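Local coordinates for hypothetical protein (Yersinia pestis, PDB 3V4H) that probably assembles into hexameric rings that build the tube of a type VI secretion system and may be secreted as its effector, at residues D28-I36 against I103-R111; V77-I86 against R144-F153. All blocks are in the same frame, centred on the assembly; numbering follows the deposited sequence.

Contact 1: residues D28-I36 against I103-R111; sequences DMFIKIDGI and IKNVQFVLR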
# COMPACT_ATOMS: atom_id res chain seq x y z
N ASP A 28 -0.50 -26.71 13.63
CA ASP A 28 -1.53 -27.51 12.90
C ASP A 28 -2.89 -27.01 13.28
O ASP A 28 -3.24 -26.87 14.49
CB ASP A 28 -1.45 -28.98 13.27
CG ASP A 28 -0.56 -29.76 12.39
OD1 ASP A 28 -0.57 -29.52 11.15
OD2 ASP A 28 0.13 -30.64 12.93
N MET A 29 -3.71 -26.82 12.27
CA MET A 29 -5.02 -26.20 12.47
C MET A 29 -6.05 -27.01 11.72
O MET A 29 -5.84 -27.35 10.55
CB MET A 29 -4.99 -24.77 11.93
CG MET A 29 -3.90 -23.90 12.52
SD MET A 29 -4.00 -22.22 11.88
CE MET A 29 -2.91 -22.30 10.47
N PHE A 30 -7.18 -27.30 12.36
CA PHE A 30 -8.21 -28.12 11.71
C PHE A 30 -9.56 -27.51 11.91
O PHE A 30 -9.83 -26.96 12.96
CB PHE A 30 -8.23 -29.51 12.32
CG PHE A 30 -6.91 -30.21 12.24
CD1 PHE A 30 -6.52 -30.82 11.07
CD2 PHE A 30 -6.04 -30.21 13.31
CE1 PHE A 30 -5.29 -31.45 10.98
CE2 PHE A 30 -4.81 -30.83 13.22
CZ PHE A 30 -4.44 -31.45 12.05
N ILE A 31 -10.42 -27.69 10.94
CA ILE A 31 -11.83 -27.35 11.15
C ILE A 31 -12.71 -28.54 10.73
O ILE A 31 -12.52 -29.14 9.66
CB ILE A 31 -12.18 -25.99 10.51
CG1 ILE A 31 -13.44 -25.41 11.14
CG2 ILE A 31 -12.27 -26.11 9.01
CD1 ILE A 31 -13.65 -23.92 11.00
N LYS A 32 -13.64 -28.91 11.59
CA LYS A 32 -14.56 -30.03 11.33
C LYS A 32 -15.95 -29.45 11.18
O LYS A 32 -16.46 -28.84 12.11
CB LYS A 32 -14.53 -31.00 12.51
CG LYS A 32 -15.51 -32.18 12.36
CD LYS A 32 -16.34 -32.39 13.60
CE LYS A 32 -15.81 -33.50 14.48
NZ LYS A 32 -16.46 -34.81 14.14
N ILE A 33 -16.55 -29.59 10.01
CA ILE A 33 -17.81 -28.93 9.70
C ILE A 33 -18.91 -29.98 9.46
O ILE A 33 -18.75 -30.86 8.60
CB ILE A 33 -17.70 -28.11 8.43
CG1 ILE A 33 -16.75 -26.95 8.63
CG2 ILE A 33 -19.08 -27.63 7.98
CD1 ILE A 33 -16.50 -26.16 7.38
N ASP A 34 -20.01 -29.92 10.18
CA ASP A 34 -21.02 -30.94 10.07
C ASP A 34 -21.50 -31.14 8.67
O ASP A 34 -21.91 -30.23 8.02
CB ASP A 34 -22.21 -30.63 10.95
CG ASP A 34 -22.08 -31.23 12.32
OD1 ASP A 34 -21.43 -32.26 12.47
OD2 ASP A 34 -22.61 -30.64 13.26
N GLY A 35 -21.46 -32.38 8.23
CA GLY A 35 -21.90 -32.73 6.89
C GLY A 35 -20.91 -32.41 5.77
O GLY A 35 -21.17 -32.74 4.63
N ILE A 36 -19.78 -31.78 6.06
CA ILE A 36 -18.87 -31.41 5.01
C ILE A 36 -17.47 -31.90 5.40
O ILE A 36 -16.68 -31.20 6.10
CB ILE A 36 -18.87 -29.87 4.75
CG1 ILE A 36 -20.29 -29.36 4.42
CG2 ILE A 36 -17.92 -29.52 3.62
CD1 ILE A 36 -20.42 -27.87 4.20
N ILE A 103 -25.83 -25.16 9.20
CA ILE A 103 -24.90 -26.21 9.58
C ILE A 103 -24.93 -26.25 11.10
O ILE A 103 -24.82 -25.21 11.74
CB ILE A 103 -23.47 -25.89 9.12
CG1 ILE A 103 -23.36 -25.87 7.58
CG2 ILE A 103 -22.46 -26.87 9.72
CD1 ILE A 103 -22.04 -25.25 7.05
N LYS A 104 -25.06 -27.44 11.68
CA LYS A 104 -25.39 -27.54 13.11
C LYS A 104 -24.21 -27.25 14.03
O LYS A 104 -24.34 -26.50 15.00
CB LYS A 104 -25.95 -28.92 13.43
CG LYS A 104 -27.32 -29.17 12.82
CD LYS A 104 -28.11 -30.15 13.68
CE LYS A 104 -29.51 -30.37 13.15
NZ LYS A 104 -30.34 -31.11 14.14
N ASN A 105 -23.05 -27.82 13.70
CA ASN A 105 -21.87 -27.75 14.54
C ASN A 105 -20.66 -27.58 13.64
O ASN A 105 -20.58 -28.23 12.59
CB ASN A 105 -21.67 -29.05 15.32
CG ASN A 105 -22.80 -29.34 16.27
OD1 ASN A 105 -22.85 -28.76 17.35
ND2 ASN A 105 -23.72 -30.25 15.89
N VAL A 106 -19.74 -26.71 14.08
CA VAL A 106 -18.44 -26.53 13.48
C VAL A 106 -17.46 -26.47 14.64
O VAL A 106 -17.73 -25.79 15.64
CB VAL A 106 -18.35 -25.21 12.69
CG1 VAL A 106 -16.91 -24.96 12.22
CG2 VAL A 106 -19.29 -25.25 11.48
N GLN A 107 -16.36 -27.21 14.51
CA GLN A 107 -15.32 -27.25 15.53
C GLN A 107 -13.93 -26.94 14.93
O GLN A 107 -13.44 -27.65 14.05
CB GLN A 107 -15.32 -28.60 16.24
CG GLN A 107 -14.23 -28.71 17.31
CD GLN A 107 -13.88 -30.13 17.71
OE1 GLN A 107 -14.14 -30.53 18.85
NE2 GLN A 107 -13.24 -30.90 16.80
N PHE A 108 -13.31 -25.89 15.46
CA PHE A 108 -12.00 -25.40 15.01
C PHE A 108 -10.96 -25.67 16.08
O PHE A 108 -11.20 -25.43 17.25
CB PHE A 108 -12.08 -23.92 14.75
CG PHE A 108 -10.74 -23.29 14.50
CD1 PHE A 108 -10.07 -23.53 13.32
CD2 PHE A 108 -10.16 -22.49 15.45
CE1 PHE A 108 -8.81 -22.98 13.07
CE2 PHE A 108 -8.92 -21.93 15.22
CZ PHE A 108 -8.24 -22.15 14.00
N VAL A 109 -9.84 -26.24 15.70
CA VAL A 109 -8.85 -26.69 16.66
C VAL A 109 -7.45 -26.26 16.26
O VAL A 109 -7.01 -26.44 15.07
CB VAL A 109 -8.92 -28.24 16.83
CG1 VAL A 109 -7.68 -28.77 17.55
CG2 VAL A 109 -10.19 -28.68 17.64
N LEU A 110 -6.71 -25.70 17.21
CA LEU A 110 -5.24 -25.50 17.06
C LEU A 110 -4.48 -26.44 17.93
O LEU A 110 -4.85 -26.66 19.08
CB LEU A 110 -4.83 -24.10 17.50
CG LEU A 110 -5.58 -22.87 16.97
CD1 LEU A 110 -5.11 -21.66 17.74
CD2 LEU A 110 -5.37 -22.64 15.48
N ARG A 111 -3.36 -26.94 17.42
CA ARG A 111 -2.55 -27.90 18.08
C ARG A 111 -1.09 -27.46 18.04
O ARG A 111 -0.65 -26.90 17.04
CB ARG A 111 -2.69 -29.22 17.35
CG ARG A 111 -1.88 -30.36 17.93
CD ARG A 111 -2.34 -31.70 17.34
NE ARG A 111 -2.00 -31.82 15.93
CZ ARG A 111 -2.39 -32.80 15.11
NH1 ARG A 111 -3.17 -33.80 15.54
NH2 ARG A 111 -1.98 -32.80 13.84
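The guanidinium of R111 meets the F30 ring over one face, with F30 CE2 3.5 Å above its plane, and the D28 carboxylate at its edge. For the ring this is an edge contact: R111 NH2 lies near the plane of F30, 3.3 Å from F30 CZ, and the two flat groups stand 78° apart. F30 also stacks on H45. The bond from R111 NH2 to D28 OD2, 3.2 Å long, is nearly straight (172°) and lies in the guanidinium plane, but reaches the carboxylate from above. D42 provides the same nitrogen with a second salt bridge. Arginine suits the place because its long chain carries several N-H groups to the acids around it; R111 is extended as far as CD, then bends at chi3 (69°) toward the neighbouring strand.

These residues end an antiparallel pair, strands 29-33 and 103-111, adjacent in the larger sheet of the Hcp beta barrel. F30 and V109, then K32 and Q107, form hydrogen-bonded pairs, with F30 N 2.8 Å from V109 O. The non-hydrogen-bonded pairs M29-L110, I31-F108 and I33-V106 carry the other face, where apolar side chains fit a buried setting. I31 CD1 packs 3.6 Å from V106 CG1 and reaches the CB of F108, whose ring extends to W54 and F80. M29 and L110 run side by side, M29 CG 3.5 Å from L110 CD2; M29 also touches S138, and L110 P145, of a second subunit. On the opposite face Q107 turns its amide oxygen to K124.

D34, already within the type II turn from I33 to I36, continues the pairing through D34 N to N105 O at 3.0 Å; G35 of the turn has a positive phi, which glycine adopts without strain. I33 CG2 meets I103 CG2 at 3.9 Å, and both isoleucines pack against helix 90-99.

Contact 2: residues V77-I86 against R144-F153; sequences VSDFCFAHYI and RPREEIRFSF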
# COMPACT_ATOMS: atom_id res chain seq x y z
N VAL A 77 -19.70 -8.79 16.74
CA VAL A 77 -18.98 -10.04 16.64
C VAL A 77 -18.83 -10.40 15.16
O VAL A 77 -19.82 -10.62 14.51
CB VAL A 77 -19.78 -11.17 17.32
CG1 VAL A 77 -19.03 -12.48 17.25
CG2 VAL A 77 -20.09 -10.79 18.77
N SER A 78 -17.60 -10.50 14.65
CA SER A 78 -17.44 -10.77 13.21
C SER A 78 -17.72 -12.23 12.81
O SER A 78 -17.86 -13.12 13.65
CB SER A 78 -16.08 -10.29 12.71
OG SER A 78 -15.01 -11.19 13.09
N ASP A 79 -17.85 -12.46 11.50
CA ASP A 79 -17.95 -13.78 10.93
C ASP A 79 -16.64 -14.42 11.24
O ASP A 79 -15.69 -13.69 11.34
CB ASP A 79 -18.08 -13.68 9.39
CG ASP A 79 -19.50 -13.31 8.95
OD1 ASP A 79 -20.38 -13.35 9.80
OD2 ASP A 79 -19.73 -13.01 7.76
N PHE A 80 -16.60 -15.72 11.46
CA PHE A 80 -15.29 -16.45 11.55
C PHE A 80 -14.87 -16.62 10.12
O PHE A 80 -15.73 -16.80 9.26
CB PHE A 80 -15.45 -17.81 12.25
CG PHE A 80 -14.13 -18.48 12.60
CD1 PHE A 80 -13.43 -18.13 13.74
CD2 PHE A 80 -13.62 -19.44 11.78
CE1 PHE A 80 -12.26 -18.78 14.05
CE2 PHE A 80 -12.44 -20.08 12.09
CZ PHE A 80 -11.75 -19.73 13.21
N CYS A 81 -13.55 -16.49 9.89
CA CYS A 81 -12.89 -16.56 8.59
C CYS A 81 -11.82 -17.64 8.65
O CYS A 81 -11.11 -17.75 9.68
CB CYS A 81 -12.16 -15.23 8.28
SG CYS A 81 -13.23 -13.84 7.78
N PHE A 82 -11.74 -18.47 7.61
CA PHE A 82 -10.57 -19.35 7.41
C PHE A 82 -10.33 -19.57 5.94
O PHE A 82 -11.24 -19.39 5.12
CB PHE A 82 -10.71 -20.69 8.13
CG PHE A 82 -11.69 -21.63 7.53
CD1 PHE A 82 -11.27 -22.61 6.65
CD2 PHE A 82 -13.02 -21.60 7.91
CE1 PHE A 82 -12.18 -23.50 6.09
CE2 PHE A 82 -13.95 -22.46 7.34
CZ PHE A 82 -13.53 -23.42 6.43
N ALA A 83 -9.09 -19.97 5.66
CA ALA A 83 -8.56 -20.36 4.37
C ALA A 83 -8.16 -21.83 4.36
O ALA A 83 -7.54 -22.35 5.33
CB ALA A 83 -7.29 -19.53 4.07
N HIS A 84 -8.41 -22.52 3.25
CA HIS A 84 -7.88 -23.88 3.00
C HIS A 84 -7.58 -24.04 1.53
O HIS A 84 -8.00 -23.24 0.72
CB HIS A 84 -8.89 -24.96 3.49
CG HIS A 84 -10.17 -25.02 2.67
ND1 HIS A 84 -10.60 -26.16 2.08
CD2 HIS A 84 -11.06 -24.02 2.29
CE1 HIS A 84 -11.70 -25.88 1.36
NE2 HIS A 84 -11.99 -24.58 1.51
N TYR A 85 -6.83 -25.08 1.16
CA TYR A 85 -6.72 -25.44 -0.25
C TYR A 85 -8.06 -25.90 -0.79
O TYR A 85 -8.90 -26.42 -0.03
CB TYR A 85 -5.69 -26.55 -0.41
CG TYR A 85 -4.30 -26.07 -0.13
CD1 TYR A 85 -3.78 -24.97 -0.81
CD2 TYR A 85 -3.51 -26.68 0.84
CE1 TYR A 85 -2.50 -24.49 -0.55
CE2 TYR A 85 -2.22 -26.24 1.09
CZ TYR A 85 -1.72 -25.14 0.40
OH TYR A 85 -0.44 -24.70 0.66
N ILE A 86 -8.26 -25.73 -2.09
CA ILE A 86 -9.50 -26.20 -2.71
C ILE A 86 -9.44 -27.70 -2.59
O ILE A 86 -8.42 -28.32 -2.87
CB ILE A 86 -9.72 -25.68 -4.14
CG1 ILE A 86 -10.05 -24.17 -4.06
CG2 ILE A 86 -10.88 -26.43 -4.85
CD1 ILE A 86 -10.00 -23.47 -5.40
N ARG A 144 -1.26 -25.08 -5.09
CA ARG A 144 -2.68 -25.37 -5.16
C ARG A 144 -3.47 -24.10 -4.92
O ARG A 144 -3.08 -23.28 -4.11
CB ARG A 144 -3.04 -26.44 -4.14
CG ARG A 144 -4.41 -27.09 -4.32
CD ARG A 144 -4.33 -28.60 -4.13
NE ARG A 144 -3.38 -28.97 -3.06
CZ ARG A 144 -3.70 -29.39 -1.84
NH1 ARG A 144 -2.74 -29.68 -0.97
NH2 ARG A 144 -4.98 -29.56 -1.50
N PRO A 145 -4.57 -23.89 -5.64
CA PRO A 145 -5.40 -22.75 -5.35
C PRO A 145 -6.02 -22.84 -3.98
O PRO A 145 -6.09 -23.91 -3.38
CB PRO A 145 -6.49 -22.84 -6.42
CG PRO A 145 -6.53 -24.30 -6.75
CD PRO A 145 -5.08 -24.62 -6.82
N ARG A 146 -6.47 -21.72 -3.45
CA ARG A 146 -7.00 -21.76 -2.12
C ARG A 146 -8.27 -20.97 -2.06
O ARG A 146 -8.59 -20.27 -2.98
CB ARG A 146 -6.00 -21.22 -1.14
CG ARG A 146 -5.65 -19.77 -1.30
CD ARG A 146 -4.57 -19.45 -0.27
NE ARG A 146 -3.30 -20.07 -0.61
CZ ARG A 146 -2.26 -20.20 0.22
NH1 ARG A 146 -2.34 -19.77 1.48
NH2 ARG A 146 -1.13 -20.77 -0.21
N GLU A 147 -8.94 -21.06 -0.94
CA GLU A 147 -10.24 -20.48 -0.79
C GLU A 147 -10.43 -20.00 0.67
O GLU A 147 -10.01 -20.63 1.61
CB GLU A 147 -11.20 -21.62 -1.16
CG GLU A 147 -12.62 -21.50 -0.76
CD GLU A 147 -13.44 -22.70 -1.29
OE1 GLU A 147 -13.76 -22.68 -2.50
OE2 GLU A 147 -13.74 -23.64 -0.50
N GLU A 148 -10.98 -18.82 0.80
CA GLU A 148 -11.30 -18.25 2.05
C GLU A 148 -12.80 -18.46 2.25
O GLU A 148 -13.62 -18.23 1.34
CB GLU A 148 -10.96 -16.78 2.07
CG GLU A 148 -11.68 -16.03 3.16
CD GLU A 148 -11.33 -14.57 3.24
OE1 GLU A 148 -12.32 -13.79 3.42
OE2 GLU A 148 -10.09 -14.23 3.14
N ILE A 149 -13.15 -18.88 3.47
CA ILE A 149 -14.54 -19.11 3.90
C ILE A 149 -14.77 -18.26 5.15
O ILE A 149 -13.88 -18.22 6.04
CB ILE A 149 -14.78 -20.60 4.13
CG1 ILE A 149 -14.83 -21.31 2.77
CG2 ILE A 149 -16.09 -20.83 4.88
CD1 ILE A 149 -14.17 -22.67 2.77
N ARG A 150 -15.86 -17.49 5.12
CA ARG A 150 -16.43 -16.79 6.26
C ARG A 150 -17.78 -17.37 6.62
O ARG A 150 -18.52 -17.80 5.73
CB ARG A 150 -16.66 -15.35 5.91
CG ARG A 150 -15.41 -14.73 5.39
CD ARG A 150 -15.45 -13.23 5.39
NE ARG A 150 -14.19 -12.73 4.84
CZ ARG A 150 -13.89 -11.44 4.70
NH1 ARG A 150 -14.77 -10.50 5.06
NH2 ARG A 150 -12.72 -11.10 4.19
N PHE A 151 -18.11 -17.40 7.91
CA PHE A 151 -19.43 -17.92 8.34
C PHE A 151 -20.04 -17.24 9.54
O PHE A 151 -19.34 -16.66 10.39
CB PHE A 151 -19.41 -19.45 8.51
CG PHE A 151 -18.45 -19.98 9.57
CD1 PHE A 151 -18.75 -19.92 10.92
CD2 PHE A 151 -17.30 -20.64 9.21
CE1 PHE A 151 -17.92 -20.47 11.87
CE2 PHE A 151 -16.45 -21.19 10.16
CZ PHE A 151 -16.78 -21.12 11.49
N SER A 152 -21.37 -17.25 9.54
CA SER A 152 -22.24 -16.79 10.62
C SER A 152 -22.35 -17.81 11.71
O SER A 152 -22.17 -18.98 11.42
CB SER A 152 -23.66 -16.69 10.09
OG SER A 152 -23.98 -15.36 10.04
N PHE A 153 -22.73 -17.40 12.93
CA PHE A 153 -23.09 -18.36 13.98
C PHE A 153 -23.94 -17.71 15.08
O PHE A 153 -23.93 -16.49 15.28
CB PHE A 153 -21.83 -19.06 14.55
CG PHE A 153 -20.78 -18.11 15.04
CD1 PHE A 153 -20.80 -17.64 16.36
CD2 PHE A 153 -19.80 -17.64 14.19
CE1 PHE A 153 -19.87 -16.72 16.81
CE2 PHE A 153 -18.83 -16.75 14.63
CZ PHE A 153 -18.86 -16.29 15.93
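F80 and F151 point the same way from neighbouring strands, their ring planes inclined by 35°. The F80 CB lies over the F151 ring, 3.9 Å from its centroid, in a CH-pi contact. F151 CG sits between its backbone N and carbonyl carbon (chi1 62°), which brings the ring across to the opposite strand. F82 crosses F151 at about a right angle: F82 CE2 touches the F151 ring at its edge, 4.0 Å from F151 CE2. One face of F82 is covered by I149, whose CB is 4.1 Å from the ring centroid; a beta-branched chain places a broad apolar surface there.

H84 and E147 continue the same row, side by side. The H84 NE2 donates to E147 OE2 at 2.8 Å, approaching on the anti side and 31° out of the carboxylate plane. D87 holds H84 ND1, so the imidazole is gripped at both nitrogens; S90 gives E147 OE2 a second bond, while E147 OE1 is buried without a partner.

This antiparallel pairing of strands 76-85 and 146-152 forms the middle of the four-stranded sheet of the Hcp barrel, its aromatic face turned toward the larger sheet and helix 90-99. On the other face, R150 grips E148 side-on along one strand, NE and NH2 both reaching OE1; the bond from R150 NE to E148 OE1 is 2.6 Å.

At the far end the Y85 ring leans over the R144 guanidinium, Y85 CG 3.7 Å above its centre, while the R146 guanidinium turns one face to Y85 CE1. I86 N bonds to P145 O at 3.1 Å, and I86 CD1 packs 3.7 Å from P145 CB. A third subunit sets Y120 against R144 and P145, and W54 against I86.

Overall arrangement
From the N terminus, residues 28-36 start the larger sheet and pair with 103-111. Contact 1 thereby closes a loop holding strands 49-50, 53-59 and 76-85 and helix 90-99. Residues 77-86, inside that loop, pair with 144-153, after helix 90-99 and strands 103-111, 119-126 and 128-138. The two closures therefore cross rather than nest, and the chain passes between the six-stranded and four-stranded sheets. Their centres are 12 Å apart and their apolar faces touch: I31 meets F82 and F151, V106 meets F151, and F108 meets F80. This packing joins the two sheets across the core of the barrel.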